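Local coordinates for D-isomer specific 2-hydroxyacid dehydrogenase family protein (Aeromonas salmonicida subsp. salmonicida, PDB 3HG7) that probably acts as an NAD-dependent oxidoreductase of the D-isomer specific 2-hydroxyacid dehydrogenase family, at residues Asp36-Ala41 against Ala58-Ala63; Tyr106-Leu111 against Ala156-His161; Leu143-Thr148 against Ala177-Val182; Glu260-Pro263 against Leu268-Gln271; Ser266-Trp269 against Asn273-Ile276. The protein carries 1 engineered substitution. All blocks are in the same frame, centred on the assembly; numbering follows the deposited sequence.

Contact 1: residues Asp36-Ala41 against Ala58-Ala63; sequences DNQSDA and AKPLLA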
# COMPACT_ATOMS: atom_id res chain seq x y z
N ASP A 36 17.05 -7.16 17.55
CA ASP A 36 15.66 -6.80 17.89
C ASP A 36 15.46 -5.37 18.39
O ASP A 36 14.32 -4.93 18.57
CB ASP A 36 15.06 -7.79 18.90
CG ASP A 36 14.55 -9.09 18.25
OD1 ASP A 36 14.91 -9.41 17.09
OD2 ASP A 36 13.79 -9.82 18.92
N ASN A 37 16.57 -4.66 18.63
CA ASN A 37 16.53 -3.24 18.89
C ASN A 37 17.69 -2.50 18.22
O ASN A 37 18.56 -3.13 17.60
CB ASN A 37 16.49 -2.96 20.41
CG ASN A 37 17.77 -3.42 21.12
OD1 ASN A 37 18.79 -3.75 20.49
ND2 ASN A 37 17.72 -3.45 22.46
N GLN A 38 17.67 -1.17 18.30
CA GLN A 38 18.68 -0.38 17.61
C GLN A 38 20.05 -0.51 18.24
O GLN A 38 21.05 -0.57 17.53
CB GLN A 38 18.30 1.11 17.46
CG GLN A 38 19.42 1.89 16.70
CD GLN A 38 19.22 3.38 16.59
OE1 GLN A 38 18.12 3.86 16.28
NE2 GLN A 38 20.30 4.14 16.84
N SER A 39 20.08 -0.60 19.57
CA SER A 39 21.33 -0.74 20.30
C SER A 39 22.13 -1.99 19.87
O SER A 39 23.35 -1.91 19.62
CB SER A 39 21.06 -0.74 21.81
OG SER A 39 22.29 -0.89 22.52
N ASP A 40 21.46 -3.14 19.80
CA ASP A 40 22.12 -4.37 19.34
C ASP A 40 22.53 -4.25 17.89
O ASP A 40 23.58 -4.75 17.48
CB ASP A 40 21.22 -5.61 19.51
CG ASP A 40 21.09 -6.05 20.95
OD1 ASP A 40 21.83 -5.54 21.83
OD2 ASP A 40 20.24 -6.93 21.22
N ALA A 41 21.73 -3.55 17.09
CA ALA A 41 22.07 -3.37 15.68
C ALA A 41 23.33 -2.53 15.47
O ALA A 41 24.10 -2.77 14.53
CB ALA A 41 20.91 -2.79 14.93
N ALA A 58 16.28 0.66 9.53
CA ALA A 58 17.64 0.69 8.98
C ALA A 58 18.19 2.10 8.90
O ALA A 58 19.39 2.31 9.08
CB ALA A 58 17.62 0.06 7.61
N LYS A 59 17.33 3.07 8.59
CA LYS A 59 17.76 4.44 8.27
C LYS A 59 18.78 5.10 9.22
O LYS A 59 19.77 5.65 8.73
CB LYS A 59 16.56 5.38 8.00
CG LYS A 59 16.99 6.79 7.53
CD LYS A 59 15.81 7.70 7.19
CE LYS A 59 16.30 8.94 6.44
NZ LYS A 59 15.15 9.67 5.78
N PRO A 60 18.55 5.03 10.56
CA PRO A 60 19.52 5.59 11.53
C PRO A 60 20.83 4.80 11.64
O PRO A 60 21.80 5.30 12.22
CB PRO A 60 18.78 5.51 12.87
CG PRO A 60 17.67 4.53 12.66
CD PRO A 60 17.28 4.69 11.24
N LEU A 61 20.87 3.59 11.09
CA LEU A 61 22.06 2.74 11.19
C LEU A 61 22.85 2.75 9.87
O LEU A 61 24.00 2.28 9.83
CB LEU A 61 21.64 1.31 11.56
CG LEU A 61 21.08 1.14 12.99
CD1 LEU A 61 20.19 -0.06 13.16
CD2 LEU A 61 22.24 1.02 13.93
N LEU A 62 22.26 3.28 8.81
CA LEU A 62 22.82 3.08 7.45
C LEU A 62 24.22 3.63 7.25
O LEU A 62 25.02 3.02 6.53
CB LEU A 62 21.91 3.62 6.35
CG LEU A 62 20.95 2.61 5.72
CD1 LEU A 62 20.19 3.28 4.60
CD2 LEU A 62 21.68 1.40 5.20
N ALA A 63 24.54 4.78 7.87
CA ALA A 63 25.91 5.34 7.74
C ALA A 63 26.98 4.40 8.27
O ALA A 63 28.14 4.50 7.85
CB ALA A 63 26.05 6.71 8.41

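Contact 2: residues Tyr106-Leu111 against Ala156-His161; sequences YVFGHL and AHTGKH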
# COMPACT_ATOMS: atom_id res chain seq x y z
N TYR A 106 -9.37 -5.94 1.52
CA TYR A 106 -9.53 -4.68 2.24
C TYR A 106 -10.58 -3.82 1.56
O TYR A 106 -11.50 -3.29 2.22
CB TYR A 106 -8.19 -3.92 2.25
CG TYR A 106 -8.28 -2.54 2.85
CD1 TYR A 106 -8.07 -2.34 4.21
CD2 TYR A 106 -8.53 -1.43 2.02
CE1 TYR A 106 -8.13 -1.07 4.76
CE2 TYR A 106 -8.61 -0.16 2.54
CZ TYR A 106 -8.41 0.00 3.91
OH TYR A 106 -8.48 1.23 4.46
N VAL A 107 -10.46 -3.69 0.25
CA VAL A 107 -11.30 -2.78 -0.48
C VAL A 107 -12.74 -3.32 -0.43
O VAL A 107 -13.64 -2.58 -0.08
CB VAL A 107 -10.84 -2.61 -1.95
CG1 VAL A 107 -11.94 -1.96 -2.81
CG2 VAL A 107 -9.53 -1.74 -1.99
N PHE A 108 -12.92 -4.61 -0.72
CA PHE A 108 -14.29 -5.15 -0.77
C PHE A 108 -14.89 -5.41 0.62
O PHE A 108 -16.08 -5.32 0.79
CB PHE A 108 -14.38 -6.36 -1.71
CG PHE A 108 -14.43 -5.97 -3.15
CD1 PHE A 108 -15.64 -5.96 -3.83
CD2 PHE A 108 -13.28 -5.58 -3.82
CE1 PHE A 108 -15.70 -5.56 -5.18
CE2 PHE A 108 -13.31 -5.20 -5.15
CZ PHE A 108 -14.54 -5.19 -5.84
N GLY A 109 -14.07 -5.70 1.64
CA GLY A 109 -14.57 -5.75 3.01
C GLY A 109 -15.13 -4.39 3.41
O GLY A 109 -16.25 -4.28 3.93
N HIS A 110 -14.37 -3.34 3.14
CA HIS A 110 -14.80 -1.99 3.50
C HIS A 110 -16.00 -1.58 2.64
O HIS A 110 -16.94 -0.95 3.12
CB HIS A 110 -13.68 -0.98 3.35
CG HIS A 110 -12.80 -0.91 4.56
ND1 HIS A 110 -13.14 -0.18 5.68
CD2 HIS A 110 -11.61 -1.49 4.84
CE1 HIS A 110 -12.19 -0.30 6.59
NE2 HIS A 110 -11.26 -1.11 6.12
N LEU A 111 -15.96 -1.95 1.38
CA LEU A 111 -17.01 -1.57 0.47
C LEU A 111 -18.32 -2.25 0.87
O LEU A 111 -19.37 -1.61 0.95
CB LEU A 111 -16.64 -1.93 -0.97
CG LEU A 111 -17.73 -1.72 -2.02
CD1 LEU A 111 -18.09 -0.27 -2.09
CD2 LEU A 111 -17.37 -2.31 -3.44
N ALA A 156 -9.52 -5.30 -9.74
CA ALA A 156 -10.33 -5.36 -10.96
C ALA A 156 -11.05 -6.70 -11.12
O ALA A 156 -12.28 -6.74 -11.33
CB ALA A 156 -9.47 -5.05 -12.17
N HIS A 157 -10.30 -7.81 -11.02
CA HIS A 157 -10.93 -9.13 -11.12
C HIS A 157 -12.01 -9.34 -10.06
O HIS A 157 -13.05 -9.96 -10.33
CB HIS A 157 -9.89 -10.25 -11.04
CG HIS A 157 -9.09 -10.41 -12.30
ND1 HIS A 157 -7.88 -9.78 -12.51
CD2 HIS A 157 -9.36 -11.09 -13.44
CE1 HIS A 157 -7.42 -10.10 -13.71
NE2 HIS A 157 -8.30 -10.89 -14.30
N THR A 158 -11.76 -8.84 -8.85
CA THR A 158 -12.76 -8.92 -7.79
C THR A 158 -14.01 -8.11 -8.11
O THR A 158 -15.12 -8.59 -7.89
CB THR A 158 -12.19 -8.55 -6.40
OG1 THR A 158 -10.92 -9.19 -6.25
CG2 THR A 158 -13.14 -9.00 -5.28
N GLY A 159 -13.86 -6.89 -8.62
CA GLY A 159 -15.05 -6.12 -9.03
C GLY A 159 -15.86 -6.83 -10.10
O GLY A 159 -17.09 -6.94 -10.00
N LYS A 160 -15.18 -7.35 -11.13
CA LYS A 160 -15.84 -8.09 -12.19
C LYS A 160 -16.55 -9.33 -11.63
O LYS A 160 -17.66 -9.63 -12.03
CB LYS A 160 -14.86 -8.44 -13.34
CG LYS A 160 -15.00 -7.49 -14.54
CD LYS A 160 -16.00 -8.05 -15.60
CE LYS A 160 -17.06 -7.06 -16.09
NZ LYS A 160 -16.53 -5.69 -16.28
N HIS A 161 -15.91 -10.00 -10.67
CA HIS A 161 -16.53 -11.11 -9.96
C HIS A 161 -17.85 -10.68 -9.30
O HIS A 161 -18.84 -11.43 -9.32
CB HIS A 161 -15.62 -11.66 -8.86
CG HIS A 161 -16.28 -12.72 -8.05
ND1 HIS A 161 -16.50 -14.00 -8.52
CD2 HIS A 161 -16.88 -12.66 -6.84
CE1 HIS A 161 -17.14 -14.70 -7.60
NE2 HIS A 161 -17.40 -13.91 -6.58

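Contact 3: residues Leu143-Thr148 against Ala177-Val182; sequences LLILGT and AGFDQV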
# COMPACT_ATOMS: atom_id res chain seq x y z
N LEU A 143 -16.81 0.40 -10.96
CA LEU A 143 -15.58 0.52 -10.18
C LEU A 143 -14.59 1.26 -11.07
O LEU A 143 -14.33 0.80 -12.16
CB LEU A 143 -15.04 -0.86 -9.82
CG LEU A 143 -13.75 -0.97 -8.99
CD1 LEU A 143 -13.81 -0.11 -7.73
CD2 LEU A 143 -13.41 -2.42 -8.61
N LEU A 144 -14.08 2.40 -10.60
CA LEU A 144 -12.91 3.06 -11.21
C LEU A 144 -11.66 2.81 -10.37
O LEU A 144 -11.66 3.12 -9.17
CB LEU A 144 -13.13 4.57 -11.27
CG LEU A 144 -11.98 5.36 -11.88
CD1 LEU A 144 -11.64 4.82 -13.27
CD2 LEU A 144 -12.30 6.84 -11.92
N ILE A 145 -10.60 2.30 -11.00
CA ILE A 145 -9.33 2.07 -10.31
C ILE A 145 -8.23 2.90 -10.97
O ILE A 145 -8.07 2.87 -12.21
CB ILE A 145 -8.93 0.58 -10.30
CG1 ILE A 145 -10.06 -0.29 -9.73
CG2 ILE A 145 -7.59 0.38 -9.53
CD1 ILE A 145 -9.81 -1.80 -9.81
N LEU A 146 -7.52 3.67 -10.15
CA LEU A 146 -6.33 4.43 -10.56
C LEU A 146 -5.10 3.62 -10.20
O LEU A 146 -4.76 3.45 -9.03
CB LEU A 146 -6.28 5.80 -9.89
CG LEU A 146 -7.57 6.62 -9.79
CD1 LEU A 146 -7.21 8.03 -9.37
CD2 LEU A 146 -8.33 6.63 -11.09
N GLY A 147 -4.45 3.09 -11.22
CA GLY A 147 -3.29 2.23 -11.04
C GLY A 147 -3.65 0.87 -11.60
O GLY A 147 -4.65 0.26 -11.20
N THR A 148 -2.81 0.38 -12.51
CA THR A 148 -3.14 -0.81 -13.28
C THR A 148 -2.14 -1.94 -13.10
O THR A 148 -2.13 -2.90 -13.90
CB THR A 148 -3.24 -0.45 -14.78
OG1 THR A 148 -2.61 -1.47 -15.56
CG2 THR A 148 -2.52 0.85 -15.03
N ALA A 177 -5.47 -6.99 -17.85
CA ALA A 177 -6.45 -8.02 -17.47
C ALA A 177 -7.33 -7.57 -16.30
O ALA A 177 -6.85 -6.96 -15.35
CB ALA A 177 -5.74 -9.33 -17.12
N GLY A 178 -8.62 -7.86 -16.40
CA GLY A 178 -9.56 -7.51 -15.34
C GLY A 178 -10.29 -6.20 -15.57
O GLY A 178 -11.38 -6.00 -15.04
N PHE A 179 -9.68 -5.29 -16.32
CA PHE A 179 -10.32 -4.03 -16.69
C PHE A 179 -11.14 -4.13 -17.99
O PHE A 179 -10.64 -4.59 -19.03
CB PHE A 179 -9.28 -2.91 -16.82
CG PHE A 179 -8.51 -2.62 -15.56
CD1 PHE A 179 -8.90 -1.57 -14.73
CD2 PHE A 179 -7.39 -3.37 -15.21
CE1 PHE A 179 -8.20 -1.28 -13.55
CE2 PHE A 179 -6.69 -3.09 -14.04
CZ PHE A 179 -7.09 -2.04 -13.21
N ASP A 180 -12.39 -3.69 -17.94
CA ASP A 180 -13.21 -3.54 -19.16
C ASP A 180 -12.58 -2.61 -20.18
O ASP A 180 -12.59 -2.87 -21.40
CB ASP A 180 -14.59 -3.00 -18.79
CG ASP A 180 -15.39 -3.99 -17.99
OD1 ASP A 180 -15.09 -5.20 -18.08
OD2 ASP A 180 -16.32 -3.57 -17.28
N GLN A 181 -12.05 -1.50 -19.68
CA GLN A 181 -11.40 -0.50 -20.49
C GLN A 181 -10.38 0.21 -19.60
O GLN A 181 -10.60 0.37 -18.38
CB GLN A 181 -12.43 0.49 -21.05
CG GLN A 181 -11.87 1.45 -22.07
CD GLN A 181 -12.36 1.17 -23.47
OE1 GLN A 181 -11.83 0.28 -24.15
NE2 GLN A 181 -13.35 1.93 -23.92
N VAL A 182 -9.25 0.57 -20.18
CA VAL A 182 -8.27 1.39 -19.50
C VAL A 182 -8.10 2.73 -20.20
O VAL A 182 -7.90 2.79 -21.42
CB VAL A 182 -6.92 0.69 -19.32
CG1 VAL A 182 -6.00 1.54 -18.46
CG2 VAL A 182 -7.12 -0.68 -18.67

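Contact 4: residues Glu260-Pro263 against Leu268-Gln271; sequences EPLP and LWGQ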
# COMPACT_ATOMS: atom_id res chain seq x y z
N GLU A 260 1.89 10.28 8.78
CA GLU A 260 1.65 9.08 9.61
C GLU A 260 2.71 8.78 10.67
O GLU A 260 3.91 8.95 10.42
CB GLU A 260 1.36 7.83 8.77
CG GLU A 260 1.88 7.84 7.37
CD GLU A 260 1.22 6.77 6.52
OE1 GLU A 260 0.32 7.09 5.71
OE2 GLU A 260 1.62 5.60 6.67
N PRO A 261 2.27 8.32 11.86
CA PRO A 261 0.86 8.13 12.19
C PRO A 261 0.05 9.42 12.06
O PRO A 261 0.58 10.52 12.28
CB PRO A 261 0.89 7.65 13.65
CG PRO A 261 2.30 7.80 14.11
CD PRO A 261 3.16 7.79 12.90
N LEU A 262 -1.22 9.28 11.70
CA LEU A 262 -2.10 10.44 11.63
C LEU A 262 -2.14 11.08 13.01
O LEU A 262 -2.51 10.41 13.98
CB LEU A 262 -3.50 10.03 11.16
CG LEU A 262 -4.50 11.14 10.87
CD1 LEU A 262 -4.06 11.95 9.65
CD2 LEU A 262 -5.90 10.55 10.66
N PRO A 263 -1.72 12.36 13.13
CA PRO A 263 -1.70 13.03 14.44
C PRO A 263 -3.06 12.94 15.11
O PRO A 263 -4.09 13.07 14.43
CB PRO A 263 -1.42 14.50 14.09
CG PRO A 263 -0.78 14.47 12.75
CD PRO A 263 -1.32 13.26 12.03
N LEU A 268 -9.60 14.86 10.50
CA LEU A 268 -10.01 13.66 9.79
C LEU A 268 -10.69 12.64 10.71
O LEU A 268 -11.75 12.11 10.36
CB LEU A 268 -8.80 13.03 9.07
CG LEU A 268 -8.12 13.88 7.99
CD1 LEU A 268 -7.12 13.05 7.23
CD2 LEU A 268 -9.14 14.49 7.03
N TRP A 269 -10.11 12.40 11.88
CA TRP A 269 -10.62 11.41 12.83
C TRP A 269 -12.13 11.52 13.04
O TRP A 269 -12.85 10.52 12.98
CB TRP A 269 -9.92 11.53 14.19
CG TRP A 269 -8.44 11.14 14.23
CD1 TRP A 269 -7.38 11.99 14.29
CD2 TRP A 269 -7.89 9.81 14.25
NE1 TRP A 269 -6.19 11.28 14.34
CE2 TRP A 269 -6.48 9.94 14.32
CE3 TRP A 269 -8.44 8.52 14.21
CZ2 TRP A 269 -5.62 8.84 14.35
CZ3 TRP A 269 -7.58 7.42 14.24
CH2 TRP A 269 -6.19 7.59 14.31
N GLY A 270 -12.59 12.75 13.27
CA GLY A 270 -13.97 13.01 13.66
C GLY A 270 -15.04 13.05 12.58
O GLY A 270 -16.23 13.01 12.90
N GLN A 271 -14.63 13.10 11.31
CA GLN A 271 -15.56 13.23 10.18
C GLN A 271 -16.41 11.97 10.00
O GLN A 271 -15.85 10.90 9.77
CB GLN A 271 -14.77 13.53 8.89
CG GLN A 271 -15.64 13.84 7.65
CD GLN A 271 -16.62 14.98 7.87
OE1 GLN A 271 -16.32 15.94 8.59
NE2 GLN A 271 -17.79 14.89 7.24

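Contact 5: residues Ser266-Trp269 against Asn273-Ile276; sequences SPLW and NLII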
# COMPACT_ATOMS: atom_id res chain seq x y z
N SER A 266 -5.66 15.50 14.05
CA SER A 266 -6.28 15.60 12.73
C SER A 266 -7.81 15.69 12.77
O SER A 266 -8.46 14.91 13.47
CB SER A 266 -5.85 14.42 11.85
OG SER A 266 -6.38 14.54 10.54
N PRO A 267 -8.37 16.67 12.03
CA PRO A 267 -9.83 16.81 11.93
C PRO A 267 -10.44 15.62 11.21
O PRO A 267 -11.65 15.39 11.31
CB PRO A 267 -10.00 18.07 11.08
CG PRO A 267 -8.68 18.79 11.17
CD PRO A 267 -7.66 17.71 11.27
N LEU A 268 -9.60 14.86 10.50
CA LEU A 268 -10.01 13.66 9.79
C LEU A 268 -10.69 12.64 10.71
O LEU A 268 -11.75 12.11 10.36
CB LEU A 268 -8.80 13.03 9.07
CG LEU A 268 -8.12 13.88 7.99
CD1 LEU A 268 -7.12 13.05 7.23
CD2 LEU A 268 -9.14 14.49 7.03
N TRP A 269 -10.11 12.40 11.88
CA TRP A 269 -10.62 11.41 12.83
C TRP A 269 -12.13 11.52 13.04
O TRP A 269 -12.85 10.52 12.98
CB TRP A 269 -9.92 11.53 14.19
CG TRP A 269 -8.44 11.14 14.23
CD1 TRP A 269 -7.38 11.99 14.29
CD2 TRP A 269 -7.89 9.81 14.25
NE1 TRP A 269 -6.19 11.28 14.34
CE2 TRP A 269 -6.48 9.94 14.32
CE3 TRP A 269 -8.44 8.52 14.21
CZ2 TRP A 269 -5.62 8.84 14.35
CZ3 TRP A 269 -7.58 7.42 14.24
CH2 TRP A 269 -6.19 7.59 14.31
N ASN A 273 -18.33 10.47 7.79
CA ASN A 273 -18.29 9.65 6.58
C ASN A 273 -16.87 9.49 6.06
O ASN A 273 -16.62 9.37 4.86
CB ASN A 273 -19.24 10.23 5.50
CG ASN A 273 -18.96 11.69 5.21
OD1 ASN A 273 -18.21 12.35 5.94
ND2 ASN A 273 -19.58 12.21 4.16
N LEU A 274 -15.93 9.46 6.99
CA LEU A 274 -14.55 9.18 6.68
C LEU A 274 -14.18 7.98 7.54
O LEU A 274 -14.43 8.00 8.73
CB LEU A 274 -13.65 10.37 7.05
CG LEU A 274 -12.24 10.44 6.44
CD1 LEU A 274 -11.54 11.74 6.84
CD2 LEU A 274 -11.37 9.30 6.84
N ILE A 275 -13.59 6.95 6.93
CA ILE A 275 -13.13 5.79 7.68
C ILE A 275 -11.61 5.75 7.60
O ILE A 275 -11.03 5.92 6.52
CB ILE A 275 -13.75 4.49 7.16
CG1 ILE A 275 -15.25 4.46 7.51
CG2 ILE A 275 -12.95 3.26 7.68
CD1 ILE A 275 -16.00 3.36 6.88
N ILE A 276 -10.98 5.47 8.72
CA ILE A 276 -9.52 5.51 8.82
C ILE A 276 -8.97 4.16 9.25
O ILE A 276 -9.43 3.59 10.23
CB ILE A 276 -9.08 6.53 9.87
CG1 ILE A 276 -9.34 7.96 9.39
CG2 ILE A 276 -7.59 6.35 10.21
CD1 ILE A 276 -9.38 8.95 10.50

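Contact 1: residues Asp36-Ala41 against Ala58-Ala63
Gln38 and Ala41, on the first turn of helix 38-44, meet Pro60 and Leu61 in the loop after helix 55-58. The contact lies in the alpha/beta domain built on the parallel five-stranded sheet. It joins the helix that follows edge strand 30-34 to the connection between strands 50-53 and 70-73.

Apolar packing carries most of it. The isobutyl end of Leu61 points at the helix. Both Leu61 methyls lie against Gln38 CG, CD2 at 4.0 Å and CD1 at 4.1 Å, and CD1 also presses on Ala41. The Gln38 and Leu61 side chains run past each other in opposite senses. Leu11 of strand 6-11 touches both Ala41 and Leu61, so the inner side of the contact rests on the sheet.

The outer side involves a polar group without a bond across the gap. Gln38 has CG anti to its own backbone nitrogen (chi1 -180°) and an extended chain. This carries the amide out over the proline, where Gln38 OE1 is 3.7 Å from Pro60 CG. Gln38 NE2 turns to Glu42 of the same helix.

A capping bond marks the helix start. Asn37 is the N-cap residue, and its OD1 accepts from Asp40 N at 2.8 Å. The tightest spot is Ala41 CB against Leu61 CD1, at 3.3 Å, closer than usual carbon packing.

Contact 2: residues Tyr106-Leu111 against Ala156-His161
Segments 106-111 and 156-161, on helices 100-115 and 150-161, have their nearest CA atoms at Phe108 and Thr158, 8.1 Å apart, and no hydrogen bond crosses between them. One aromatic side chain bridges the gap. Phe108 has CG anti to its carbonyl carbon (chi1 -78°), and the ring reaches from the first helix to the second.

The methyl of Thr158 sits over the face of this ring. Thr158 CG2 is 3.8 Å from the centroid of the Phe108 ring and 13° off the normal, a well-centred CH-pi contact. Thr158 CB adds to it at 3.7 Å from Phe108 CE2. The far end of the ring is set against the backbone of the second helix. Phe108 CZ lies 3.3 Å from Gly159 N, which stands oblique to the ring, and 3.4 Å from Gly159 CA. With glycine at this position, the ring comes right up to the main chain. Phe162, just after helix 150-161, also meets the Phe108 ring, with the planes at about 20°.

Both helices belong to the Rossmann-type NAD-binding domain, and Val107 and Leu111 of the first touch strands 197-200 and 225-228. Thr158 uses its two branches differently. CG2 serves the ring, while OG1 is hydrogen-bonded to Ser104 OG and to His154 O. Dispersion and CH-pi packing thus hold the segments together, and the threonine hydroxyl finds its partners outside them.

Contact 3: residues Leu143-Thr148 against Ala177-Val182
This is a partly buried packing contact in which Phe179 meets Ile145, Gly147 and Thr148, in the parallel seven-stranded sheet of the Rossmann-type NAD-binding domain. Strand 142-146 ends at Leu146. Strand 181-183 is an edge strand, and strand 165-169 runs between the two. Phe179, just before the edge strand, bridges this separation with its side chain. With CG anti to the carbonyl carbon (chi1 -61°), its ring reaches Ile145.

The ring meets Ile145 with its rim. Phe179 CE1 is 3.8 Å from Ile145 CB and 4.1 Å from Ile145 CD1, and Ile145 CB lies near the ring plane. The two side chains cross at about a right angle. Gln153 and Ala156 of helix 150-161 also touch Phe179, as does Val166 of the strand between.

The remaining contacts are with the turn after the strand. Gly147 appears to be the first glycine of a GxGxxG pattern, which in relatives lies by the dinucleotide. Thr148 CA approaches Phe179 CZ at 4.1 Å, from an oblique direction. Gly147 O is buried here and has no hydrogen-bond partner in the model. What it faces is carbon: Phe179 CZ, 3.9 Å from Gly147 O.

Contact 4: residues Glu260-Pro263 against Leu268-Gln271
Leu262 and Pro263 make the contact with Leu268 and Trp269. Glu260 does not touch the second segment; its carboxylate is bonded to His279 ND1 and Phe257 N. A cis peptide joins Glu260 to Pro261.

Leu262 comes next and does most of the packing. Its CG is anti to the backbone nitrogen (chi1 -173°), which carries the isobutyl end toward the second segment. Leu262 CD2 lies over one face of the indole, 3.9 Å from the centroid of the five-membered ring of Trp269, as a CH-pi contact. The same Leu262 CD2 is 4.1 Å from Leu268 CB. Leu262 CD1 meets Leu268 CD1 at 4.1 Å, the side chains crossing at about a right angle. The Leu262 carbonyl oxygen is at the indole edge, 3.5 Å from Trp269 CZ2.

Pro263 gives its carbonyl to the same indole. Trp269 NE1 donates to Pro263 O at 2.8 Å, with an N-H...O angle of 154°. The oxygen lies in the indole plane, but the donor stands 41° out of the carbonyl plane. Edge bond and face packing together limit how the indole can turn.

The second segment is a type I turn, Leu268 to Gln271. The whole is a folded loop between strands 251-254 and 274-276 of the NAD-binding domain. Its Glu260-His279 bond is consistent with the Glu-His pair of the active site in this family.

Contact 5: residues Ser266-Trp269 against Asn273-Ile276
The indole of Trp269 has Ile276 CD1 3.7 Å above its plane, set off toward the rim. The methyl comes in obliquely. It lies on the same side of the ring plane as Leu262. At the edge, in plane, stands the backbone nitrogen of Ser266. Beyond the methyl, Ile276 CG2 reaches Trp269 CZ3 at 4.2 Å, so both branches of the isoleucine touch the benzene part of the indole. The two side chains cross at about a right angle.

Ile276 CD1 also lies against the main chain of the loop, 3.6 Å from Trp269 CA. With Ile276 CG1 anti to the carbonyl carbon (chi1 -71°) and CD1 anti beyond it (chi2 160°), the methyl reaches this backbone.

Ile276 belongs to strand 274-276, an edge strand of the parallel seven-stranded Rossmann-type sheet, and the loop 266-269 packs against one side of it. Leu274 and Ile276 point to the loop, while Ile275 between them points the other way, as strand residues alternate. Ile275 touches His110 and Leu114 of helix 100-115.

Leu274 is nearly extended, with CG anti to its backbone nitrogen (chi1 -163°). Its CD1 enters beside Leu268. Leu274 CD1 is 3.7 Å from Leu268 CD2 and 3.5 Å from Leu268 O. Leu241 of helix 237-245 touches Leu268 as well.

The loop is shaped by an ST turn: Leu268 N donates to Ser266 OG at 3.2 Å.

Contact 1 stands apart in the domain of the five-stranded sheet, its centre 39 Å from that of contact 2 and 41 Å from that of contact 3. The other four share the NAD-binding domain. Contacts 2 and 3 are neighbours, 12 Å between centres, since helix 150-161 follows strand 142-146. Lys160 NZ of contact 2 makes a salt bridge with Asp180 OD1 of contact 3. Contacts 3 and 5 reach the two outermost strands, 181-183 and 274-276, of one sheet, with centres 27 Å apart. His110 of contact 2 packs on Ile275 of contact 5. Contacts 4 and 5 share Leu268 and Trp269. Contact 3 holds the probable nucleotide-binding glycine turn, and contact 4 includes Glu260, bonded to His279.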